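Local coordinates for protein inositol 2-dehydrogenase/D-chiro-inositol 3-dehydrogenase (Lactobacillus casei, PDB 4MIY) that catalyses the NAD-dependent oxidation of myo-inositol and D-chiro-inositol to their keto derivatives, at residues 1-5 with 26-30; 13-17 with 70-74; 91-95 with 285-289; 118-123 with 298-304. One frame throughout, in Å; residues are numbered along the deposited sequence.

All four contacts reach the parallel sheet of the NAD-binding Rossmann domain. Contact 1, partly buried near the N-terminus, is the only one of strand against strand and rests on backbone hydrogen bonds. Contacts 2 and 3 are fully buried and set helices 12-24 and 279-294 against the neighbouring strands 69-72 and 92-95: contact 3 rests chiefly on a Phe94-Phe289 pair, contact 2 on Val73 against Gly14 and Met13 and on a Phe71-His17 pair, and Phe71 stacks on Phe94. Contact 2 alone of the four hydrogen-bonds the cofactor directly. Contact 4, largely buried too but with some residues exposed, holds the edge strand 121-123 against a proline-rich loop through hydrogen bonds, waters and proline rings.

Contact 1. Residues 1-5 with 26-30; sequences MVVKV and TGAEV. With SO4 (sulfate ion), chain I.
Val2 lays its CG1 over the peptide that joins Ala28 to Glu29, 3.5 Å from Ala28 C and 3.9 Å from Glu29 CB. From here the two chains run parallel in extended conformation, with Val3 beside Ala28, Lys4 beside Glu29 and Val5 beside Val30 at CA-CA distances of 4.5, 5.2 and 4.7 Å; the axes of 3-5 and 28-30 approach to 4.7 Å and cross at -24°. Three backbone hydrogen bonds set the register: Val3 N to Gly27 O (2.9 Å), Glu29 N to Val3 O (3.0 Å) and Val5 N to Glu29 O (2.9 Å). Ala28 CA adds a CA-H...O contact to Val3 O (3.3 Å). These are the first two strands of the Rossmann domain, joined by helix 12-24 in a beta-alpha-beta crossover. Val3, Val5, Ala28 and Val30 share one face of the sheet, the three valines in the t rotamer, and Ala28 CB lies 4.4 Å from both Val3 CB and Val5 CG2; helices 12-24 and 279-294 cover this face. Lys4 and Glu29 (chi1 m and t) occupy the other. Gly27, at phi/psi 101/10, turns the chain into the second strand. A water bridges Met1 O and Gly27 O, 3.0 Å from each. Sulfate O1 accepts from Gly27 N (2.8 Å) and O2 from Thr26 OG1 (a very short 2.4 Å); Gly27 of the second subunit binds the same ion.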
# COMPACT_ATOMS: atom_id res chain seq x y z
N MET A 1 6.27 -27.49 36.42
CA MET A 1 4.98 -27.87 36.96
C MET A 1 3.80 -26.97 36.50
O MET A 1 3.93 -25.76 36.32
CB MET A 1 5.05 -27.99 38.47
CG MET A 1 3.71 -28.12 39.19
SD MET A 1 3.82 -28.79 40.86
CE MET A 1 4.82 -27.54 41.67
N VAL A 2 2.66 -27.60 36.33
CA VAL A 2 1.53 -27.05 35.62
C VAL A 2 0.71 -26.13 36.49
O VAL A 2 0.46 -26.43 37.62
CB VAL A 2 0.71 -28.17 35.10
CG1 VAL A 2 -0.48 -27.70 34.40
CG2 VAL A 2 1.54 -28.94 34.14
N VAL A 3 0.30 -25.00 35.93
CA VAL A 3 -0.55 -24.04 36.61
C VAL A 3 -1.98 -24.55 36.61
O VAL A 3 -2.55 -24.72 35.58
CB VAL A 3 -0.53 -22.68 35.93
CG1 VAL A 3 -1.46 -21.78 36.59
CG2 VAL A 3 0.86 -22.08 35.99
N LYS A 4 -2.52 -24.79 37.79
CA LYS A 4 -3.86 -25.33 37.94
C LYS A 4 -4.88 -24.21 38.05
O LYS A 4 -4.81 -23.38 38.91
CB LYS A 4 -3.93 -26.23 39.16
CG LYS A 4 -3.05 -27.43 39.06
CD LYS A 4 -3.36 -28.44 40.09
CE LYS A 4 -2.81 -29.75 39.73
NZ LYS A 4 -2.95 -30.55 40.95
N VAL A 5 -5.83 -24.24 37.13
CA VAL A 5 -6.72 -23.13 36.92
C VAL A 5 -8.18 -23.50 37.21
O VAL A 5 -8.62 -24.54 36.85
CB VAL A 5 -6.59 -22.62 35.46
CG1 VAL A 5 -7.56 -21.55 35.15
CG2 VAL A 5 -5.20 -22.11 35.22
N THR A 26 0.60 -23.33 26.52
CA THR A 26 1.37 -24.28 27.28
C THR A 26 1.44 -23.93 28.76
O THR A 26 1.51 -22.81 29.12
CB THR A 26 2.81 -24.48 26.68
OG1 THR A 26 3.53 -25.43 27.46
CG2 THR A 26 3.59 -23.20 26.60
N GLY A 27 1.40 -24.95 29.59
CA GLY A 27 1.72 -24.81 30.99
C GLY A 27 0.57 -24.72 31.96
O GLY A 27 0.79 -24.44 33.09
N ALA A 28 -0.65 -24.97 31.50
CA ALA A 28 -1.78 -24.87 32.39
C ALA A 28 -2.74 -26.03 32.25
O ALA A 28 -2.70 -26.75 31.29
CB ALA A 28 -2.49 -23.60 32.13
N GLU A 29 -3.59 -26.20 33.24
CA GLU A 29 -4.69 -27.18 33.17
C GLU A 29 -5.89 -26.66 33.91
O GLU A 29 -5.76 -26.17 34.99
CB GLU A 29 -4.29 -28.52 33.78
CG GLU A 29 -5.40 -29.51 33.83
CD GLU A 29 -5.00 -30.79 34.53
OE1 GLU A 29 -4.06 -30.75 35.31
OE2 GLU A 29 -5.65 -31.82 34.31
N VAL A 30 -7.06 -26.77 33.28
CA VAL A 30 -8.30 -26.40 33.92
C VAL A 30 -8.78 -27.58 34.74
O VAL A 30 -9.06 -28.61 34.22
CB VAL A 30 -9.39 -25.99 32.93
CG1 VAL A 30 -10.55 -25.46 33.66
CG2 VAL A 30 -8.92 -24.90 32.06
S SO4 I . 1.92 -28.40 28.03
O1 SO4 I . 1.72 -27.66 29.20
O2 SO4 I . 2.69 -27.67 27.09
O3 SO4 I . 2.57 -29.61 28.26
O4 SO4 I . 0.67 -28.79 27.54
O HOH W 1 3.59 -23.96 33.91

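Contact 2. Residues 13-17 with 70-74; sequences MGRAH and VFVVS. With NAD (nicotinamide-adenine-dinucleotide), chain E.
Val70, on strand 69-72, is tied by its backbone to strand 92-95. Phe71 (chi1 m) points toward the helical segment 13-17 and presents its ring edge to the face of His17 (chi1 m): the centroids are 5.6 Å apart, the planes at 62°, and Phe71 CD2 is 4.2 Å from His17 CG. The far end of His17 is held by Glu96, through NE2. Val72 packs on helix 79-86 and makes no contact with 13-17. Val73 (chi1 t), where the strand has ended, makes the tightest fit, its CG1 3.3 Å from Gly14 N and 3.8 Å from Met13 CB, its CG2 4.2 Å from His17 CD2 at the ring edge. Gly14 and Val73 have CA atoms 5.3 Å apart; Gly14 is the last glycine of what appears to be the GxGxxG motif of Rossmann folds, and a CB there would come within about 3.8 Å of Val73 CB. At this helix start Met13 N donates to NAD O2N (2.8 Å). A water accepts from Gly14 N at 2.9 Å and lies 2.8 Å from Val73 O and 3.0 Å from NAD O2N. Ser74 O, which accepts from His79, lies 3.3 Å from NAD C4D.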
# COMPACT_ATOMS: atom_id res chain seq x y z
N MET A 13 -16.83 -16.56 26.22
CA MET A 13 -15.46 -16.17 26.42
C MET A 13 -14.82 -17.09 27.42
O MET A 13 -13.67 -17.42 27.32
CB MET A 13 -15.40 -14.70 26.82
CG MET A 13 -14.02 -14.10 26.90
SD MET A 13 -13.16 -14.39 25.34
CE MET A 13 -11.99 -13.07 25.37
N GLY A 14 -15.61 -17.56 28.37
CA GLY A 14 -15.13 -18.57 29.30
C GLY A 14 -14.68 -19.83 28.62
O GLY A 14 -13.65 -20.37 28.92
N ARG A 15 -15.47 -20.30 27.68
CA ARG A 15 -15.10 -21.48 26.96
C ARG A 15 -13.91 -21.25 26.05
O ARG A 15 -13.13 -22.13 25.82
CB ARG A 15 -16.26 -21.98 26.12
CG ARG A 15 -17.38 -22.64 26.89
CD ARG A 15 -18.65 -22.80 26.00
NE ARG A 15 -18.49 -23.78 24.97
CZ ARG A 15 -18.68 -25.08 25.13
NH1 ARG A 15 -19.06 -25.56 26.28
NH2 ARG A 15 -18.50 -25.89 24.12
N ALA A 16 -13.82 -20.05 25.52
CA ALA A 16 -12.70 -19.72 24.67
C ALA A 16 -11.38 -19.64 25.45
O ALA A 16 -10.38 -20.02 24.95
CB ALA A 16 -12.97 -18.43 23.94
N HIS A 17 -11.44 -19.16 26.67
CA HIS A 17 -10.28 -19.20 27.56
C HIS A 17 -9.92 -20.63 27.97
O HIS A 17 -8.79 -20.98 28.05
CB HIS A 17 -10.48 -18.35 28.78
CG HIS A 17 -10.25 -16.90 28.55
ND1 HIS A 17 -9.26 -16.43 27.73
CD2 HIS A 17 -10.87 -15.81 29.04
CE1 HIS A 17 -9.28 -15.13 27.72
NE2 HIS A 17 -10.24 -14.72 28.52
N VAL A 70 -7.43 -18.32 39.19
CA VAL A 70 -8.79 -18.28 38.72
C VAL A 70 -8.99 -17.31 37.55
O VAL A 70 -8.41 -16.28 37.53
CB VAL A 70 -9.80 -17.99 39.86
CG1 VAL A 70 -9.71 -19.09 40.89
CG2 VAL A 70 -9.55 -16.69 40.50
N PHE A 71 -9.80 -17.73 36.61
CA PHE A 71 -10.25 -16.86 35.53
C PHE A 71 -11.69 -16.47 35.78
O PHE A 71 -12.51 -17.30 35.95
CB PHE A 71 -10.14 -17.58 34.19
CG PHE A 71 -8.77 -17.54 33.59
CD1 PHE A 71 -7.72 -18.08 34.24
CD2 PHE A 71 -8.56 -16.97 32.38
CE1 PHE A 71 -6.49 -18.05 33.68
CE2 PHE A 71 -7.34 -16.92 31.86
CZ PHE A 71 -6.31 -17.48 32.50
N VAL A 72 -11.96 -15.18 35.85
CA VAL A 72 -13.31 -14.71 36.08
C VAL A 72 -13.89 -14.22 34.78
O VAL A 72 -13.48 -13.21 34.26
CB VAL A 72 -13.36 -13.59 37.05
CG1 VAL A 72 -14.78 -13.25 37.37
CG2 VAL A 72 -12.55 -13.89 38.29
N VAL A 73 -14.83 -14.97 34.26
CA VAL A 73 -15.38 -14.74 32.95
C VAL A 73 -16.91 -14.76 32.93
O VAL A 73 -17.51 -15.19 32.00
CB VAL A 73 -14.83 -15.76 31.93
CG1 VAL A 73 -14.81 -15.16 30.53
CG2 VAL A 73 -13.42 -16.21 32.29
N SER A 74 -17.49 -14.27 34.00
CA SER A 74 -18.93 -14.23 34.20
C SER A 74 -19.47 -12.92 33.62
O SER A 74 -18.74 -12.22 32.98
CB SER A 74 -19.22 -14.35 35.68
OG SER A 74 -18.55 -13.41 36.43
PA NAD E . -21.76 -15.03 28.24
O1A NAD E . -23.04 -14.49 28.66
O2A NAD E . -21.64 -15.92 27.18
O5B NAD E . -21.13 -15.94 29.37
C5B NAD E . -21.06 -15.60 30.70
C4B NAD E . -21.24 -16.87 31.55
O4B NAD E . -21.21 -16.44 32.89
C3B NAD E . -22.62 -17.51 31.47
O3B NAD E . -22.49 -18.86 31.28
C2B NAD E . -23.30 -17.17 32.76
O2B NAD E . -24.23 -18.15 33.17
C1B NAD E . -22.16 -17.13 33.70
N9A NAD E . -22.37 -16.35 34.90
C8A NAD E . -23.00 -15.22 35.04
N7A NAD E . -22.91 -14.74 36.27
C5A NAD E . -22.18 -15.61 36.96
C6A NAD E . -21.72 -15.76 38.32
N6A NAD E . -21.94 -14.89 39.27
N1A NAD E . -20.96 -16.81 38.58
C2A NAD E . -20.68 -17.71 37.71
N3A NAD E . -21.10 -17.65 36.46
C4A NAD E . -21.84 -16.64 36.05
O3 NAD E . -20.84 -13.75 28.14
PN NAD E . -19.31 -13.67 27.56
O1N NAD E . -19.37 -13.15 26.20
O2N NAD E . -18.72 -14.96 27.58
O5D NAD E . -18.64 -12.56 28.36
C5D NAD E . -18.13 -12.87 29.64
C4D NAD E . -17.18 -11.81 30.10
O4D NAD E . -16.11 -11.78 29.17
C3D NAD E . -17.82 -10.46 30.12
O3D NAD E . -17.28 -9.75 31.18
C2D NAD E . -17.35 -9.91 28.77
O2D NAD E . -17.34 -8.54 28.88
C1D NAD E . -15.96 -10.48 28.68
N1N NAD E . -15.47 -10.49 27.30
C2N NAD E . -14.33 -9.86 27.01
C3N NAD E . -13.82 -9.79 25.72
C7N NAD E . -12.52 -9.08 25.44
O7N NAD E . -11.70 -8.91 26.28
N7N NAD E . -12.34 -8.72 24.23
C4N NAD E . -14.51 -10.45 24.72
C5N NAD E . -15.67 -11.10 25.08
C6N NAD E . -16.13 -11.08 26.37
O HOH W 2 -18.02 -16.84 29.80

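Contact 3. Residues 91-95 with 285-289; sequences KFIFT and EVQEF
Two phenylalanines make the aromatic core of this contact, in which strand 92-95 and helical segment 285-289 run nearly antiparallel, their axes at 170° and 10.7 Å apart at closest. Phe94 (chi1 t, chi2 -85°) turns its ring edge toward the face of Phe289 (chi1 t, chi2 79°), with centroids 5.5 Å apart and planes at 65°. A CH-pi contact accompanies this pair: Phe94 CB sits over the Phe289 face, 3.9 Å from the centroid and 13° off the ring normal. The CA atoms of these two residues, 7.7 Å apart, are the closest CA pair across the segments.

Apolar packing adds to this pair. Phe289 CZ meets Phe92 CB at 3.9 Å, while the Phe92 ring itself leads away toward Lys118; Val286 CG2, of a t rotamer, lies 4.4 Å from Phe94 CZ. Polar groups touch only the rings: Glu285 CD is 3.7 Å from Phe94 CZ, near the ring plane, and Ile93 O is 3.8 Å from Phe289 CE1. Backbone hydrogen bonding stays within each element or its own neighbours, Phe289 N to Glu285 O (3.2 Å) in the helix and Phe94 to Val70 in the sheet. Phe94 also stacks on Phe71 and meets His17 edge-to-face. Helix 279-294, which comes late in the chain, well after the Rossmann strands, covers one face of their parallel sheet, consistent with membership of the Gfo/Idh/MocA family.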
# COMPACT_ATOMS: atom_id res chain seq x y z
N LYS A 91 -4.79 -16.81 45.71
CA LYS A 91 -4.76 -17.14 44.31
C LYS A 91 -4.49 -15.96 43.38
O LYS A 91 -4.78 -14.85 43.67
CB LYS A 91 -6.05 -17.84 43.90
CG LYS A 91 -6.28 -19.16 44.59
CD LYS A 91 -7.65 -19.65 44.34
CE LYS A 91 -7.94 -21.04 44.87
NZ LYS A 91 -7.36 -21.31 46.14
N PHE A 92 -3.86 -16.27 42.27
CA PHE A 92 -3.76 -15.33 41.19
C PHE A 92 -5.12 -15.21 40.49
O PHE A 92 -5.88 -16.12 40.44
CB PHE A 92 -2.68 -15.81 40.21
CG PHE A 92 -1.28 -15.69 40.76
CD1 PHE A 92 -0.57 -14.54 40.62
CD2 PHE A 92 -0.69 -16.74 41.39
CE1 PHE A 92 0.72 -14.45 41.08
CE2 PHE A 92 0.55 -16.64 41.84
CZ PHE A 92 1.26 -15.50 41.71
N ILE A 93 -5.39 -14.03 39.95
CA ILE A 93 -6.68 -13.70 39.40
C ILE A 93 -6.55 -13.02 38.02
O ILE A 93 -5.93 -11.98 37.90
CB ILE A 93 -7.40 -12.73 40.33
CG1 ILE A 93 -7.58 -13.33 41.72
CG2 ILE A 93 -8.74 -12.34 39.75
CD1 ILE A 93 -7.76 -12.29 42.76
N PHE A 94 -7.12 -13.68 37.03
CA PHE A 94 -7.34 -13.11 35.71
C PHE A 94 -8.82 -12.84 35.57
O PHE A 94 -9.60 -13.73 35.52
CB PHE A 94 -6.88 -14.07 34.61
CG PHE A 94 -6.95 -13.49 33.22
CD1 PHE A 94 -8.11 -13.54 32.50
CD2 PHE A 94 -5.85 -12.89 32.65
CE1 PHE A 94 -8.18 -13.01 31.26
CE2 PHE A 94 -5.93 -12.35 31.40
CZ PHE A 94 -7.08 -12.42 30.71
N THR A 95 -9.16 -11.58 35.52
CA THR A 95 -10.53 -11.20 35.27
C THR A 95 -10.66 -10.59 33.89
O THR A 95 -9.88 -9.78 33.51
CB THR A 95 -11.11 -10.27 36.34
OG1 THR A 95 -12.48 -10.04 36.09
CG2 THR A 95 -10.41 -9.01 36.40
N GLU A 285 -1.68 -12.73 25.77
CA GLU A 285 -2.10 -12.24 27.05
C GLU A 285 -2.24 -13.34 28.10
O GLU A 285 -1.71 -13.24 29.16
CB GLU A 285 -3.41 -11.52 26.84
CG GLU A 285 -4.30 -11.41 27.97
CD GLU A 285 -5.69 -10.87 27.62
OE1 GLU A 285 -5.90 -9.73 27.92
OE2 GLU A 285 -6.53 -11.59 27.12
N VAL A 286 -2.91 -14.40 27.75
CA VAL A 286 -3.11 -15.50 28.64
C VAL A 286 -1.83 -16.31 28.86
O VAL A 286 -1.57 -16.74 29.95
CB VAL A 286 -4.26 -16.38 28.15
CG1 VAL A 286 -4.40 -17.56 29.02
CG2 VAL A 286 -5.51 -15.61 28.15
N GLN A 287 -1.01 -16.45 27.84
CA GLN A 287 0.22 -17.16 28.03
C GLN A 287 1.13 -16.42 28.98
O GLN A 287 1.80 -17.02 29.77
CB GLN A 287 0.94 -17.36 26.72
CG GLN A 287 2.18 -18.24 26.83
CD GLN A 287 1.85 -19.67 27.15
OE1 GLN A 287 1.40 -20.41 26.33
NE2 GLN A 287 2.13 -20.05 28.36
N GLU A 288 1.14 -15.10 28.91
CA GLU A 288 1.95 -14.33 29.82
C GLU A 288 1.47 -14.47 31.28
O GLU A 288 2.26 -14.63 32.17
CB GLU A 288 1.96 -12.86 29.43
CG GLU A 288 2.92 -12.02 30.24
CD GLU A 288 2.76 -10.56 29.98
OE1 GLU A 288 1.83 -9.98 30.50
OE2 GLU A 288 3.55 -10.02 29.24
N PHE A 289 0.18 -14.44 31.50
CA PHE A 289 -0.38 -14.61 32.82
C PHE A 289 0.04 -15.98 33.39
O PHE A 289 0.54 -16.06 34.47
CB PHE A 289 -1.90 -14.45 32.78
CG PHE A 289 -2.57 -14.70 34.11
CD1 PHE A 289 -2.58 -13.75 35.08
CD2 PHE A 289 -3.17 -15.89 34.37
CE1 PHE A 289 -3.17 -14.01 36.30
CE2 PHE A 289 -3.76 -16.11 35.57
CZ PHE A 289 -3.75 -15.19 36.52

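Contact 4. Residues 118-123 with 298-304; sequences KKVIQV and PPVGPSA
Val123 N donates to Pro302 O (2.9 Å), and the same carbonyl takes a CA-H...O contact from Gln122 CA (3.3 Å). Strand 121-123 is extended, 298-303 is loop, and Ala304 opens helix 304-323, N-capped by Ser303. Lys119 (chi1 t, chi3 p) sends NZ to Pro299 O (2.9 Å) and to a water (3.0 Å) that lies 2.8 Å from Ile121 O and 2.9 Å from Gly301 O. A second water accepts from Ala304 N and donates to Ile121 O, 2.8 Å from each; a third accepts from Val300 N (2.8 Å) and donates to Gln122 OE1 (2.7 Å). Val120 N and Ile121 N donate to Glu113, Ser303 N to Asp306. Lys119 O, covered by Pro298 CB at 3.5 Å, has no polar partner. CA atoms of Gln122 and Ser303 are 4.9 Å apart, and Pro299 CB packs 3.5 Å from Gln122 OE1. At Gly301 a CB would clash with Gln122 NE2. The loop joins helices 279-294 and 304-323 along strand 121-123, which pairs with strand 92-95.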
# COMPACT_ATOMS: atom_id res chain seq x y z
N LYS A 118 1.43 -8.71 47.71
CA LYS A 118 1.79 -8.64 46.32
C LYS A 118 0.56 -8.67 45.41
O LYS A 118 -0.47 -9.16 45.75
CB LYS A 118 2.75 -9.75 45.97
CG LYS A 118 2.20 -11.14 46.01
CD LYS A 118 3.09 -12.11 45.26
CE LYS A 118 2.68 -13.58 45.39
NZ LYS A 118 1.44 -14.08 44.79
N LYS A 119 0.75 -8.14 44.22
CA LYS A 119 -0.28 -8.03 43.22
C LYS A 119 -0.65 -9.39 42.66
O LYS A 119 0.21 -10.20 42.40
CB LYS A 119 0.23 -7.11 42.14
CG LYS A 119 -0.76 -6.65 41.14
CD LYS A 119 -0.08 -5.78 40.12
CE LYS A 119 0.69 -6.57 39.12
NZ LYS A 119 1.14 -5.82 37.98
N VAL A 120 -1.93 -9.64 42.47
CA VAL A 120 -2.40 -10.89 41.91
C VAL A 120 -3.37 -10.74 40.75
O VAL A 120 -3.66 -11.68 40.12
CB VAL A 120 -3.05 -11.80 42.97
CG1 VAL A 120 -2.00 -12.36 43.88
CG2 VAL A 120 -4.03 -11.04 43.78
N ILE A 121 -3.84 -9.53 40.51
CA ILE A 121 -4.86 -9.36 39.49
C ILE A 121 -4.31 -8.86 38.15
O ILE A 121 -3.58 -7.91 38.09
CB ILE A 121 -5.91 -8.36 39.92
CG1 ILE A 121 -6.71 -8.89 41.11
CG2 ILE A 121 -6.85 -8.07 38.76
CD1 ILE A 121 -7.38 -7.81 41.88
N GLN A 122 -4.71 -9.58 37.11
CA GLN A 122 -4.58 -9.11 35.74
C GLN A 122 -5.97 -8.96 35.10
O GLN A 122 -6.80 -9.80 35.25
CB GLN A 122 -3.71 -10.07 34.92
CG GLN A 122 -3.51 -9.62 33.47
CD GLN A 122 -2.43 -10.37 32.78
OE1 GLN A 122 -1.57 -10.95 33.40
NE2 GLN A 122 -2.47 -10.38 31.49
N VAL A 123 -6.17 -7.86 34.40
CA VAL A 123 -7.43 -7.59 33.75
C VAL A 123 -7.31 -7.79 32.24
O VAL A 123 -6.35 -7.40 31.66
CB VAL A 123 -7.87 -6.17 34.02
CG1 VAL A 123 -9.16 -5.90 33.35
CG2 VAL A 123 -8.01 -5.98 35.49
N PRO A 298 4.13 -11.89 40.36
CA PRO A 298 2.94 -11.13 40.03
C PRO A 298 2.82 -10.92 38.54
O PRO A 298 3.80 -10.83 37.88
CB PRO A 298 3.19 -9.80 40.70
CG PRO A 298 4.12 -10.06 41.73
CD PRO A 298 4.99 -11.14 41.26
N PRO A 299 1.59 -10.82 38.06
CA PRO A 299 1.36 -10.51 36.66
C PRO A 299 1.99 -9.20 36.29
O PRO A 299 2.14 -8.35 37.09
CB PRO A 299 -0.16 -10.44 36.56
CG PRO A 299 -0.68 -11.03 37.73
CD PRO A 299 0.34 -10.95 38.80
N VAL A 300 2.33 -9.08 35.03
CA VAL A 300 2.88 -7.85 34.53
C VAL A 300 1.97 -7.16 33.52
O VAL A 300 2.28 -6.12 33.05
CB VAL A 300 4.24 -8.06 33.92
CG1 VAL A 300 5.24 -8.39 34.99
CG2 VAL A 300 4.21 -9.14 32.93
N GLY A 301 0.83 -7.75 33.26
CA GLY A 301 -0.13 -7.15 32.37
C GLY A 301 -1.04 -6.15 33.05
O GLY A 301 -0.80 -5.79 34.16
N PRO A 302 -2.07 -5.70 32.35
CA PRO A 302 -2.96 -4.69 32.90
C PRO A 302 -3.45 -5.08 34.30
O PRO A 302 -3.86 -6.17 34.50
CB PRO A 302 -4.12 -4.67 31.90
CG PRO A 302 -3.49 -5.03 30.65
CD PRO A 302 -2.48 -6.07 30.99
N SER A 303 -3.41 -4.11 35.20
CA SER A 303 -3.70 -4.36 36.59
C SER A 303 -5.06 -3.87 37.03
O SER A 303 -5.83 -3.37 36.25
CB SER A 303 -2.65 -3.69 37.45
OG SER A 303 -2.80 -2.30 37.40
N ALA A 304 -5.32 -4.00 38.31
CA ALA A 304 -6.56 -3.51 38.84
C ALA A 304 -6.57 -2.01 38.78
O ALA A 304 -7.61 -1.43 38.62
CB ALA A 304 -6.76 -3.98 40.25
O HOH W 3 -1.29 -7.05 36.71
O HOH W 4 -3.59 -5.68 39.81
O HOH W 5 1.14 -10.88 33.22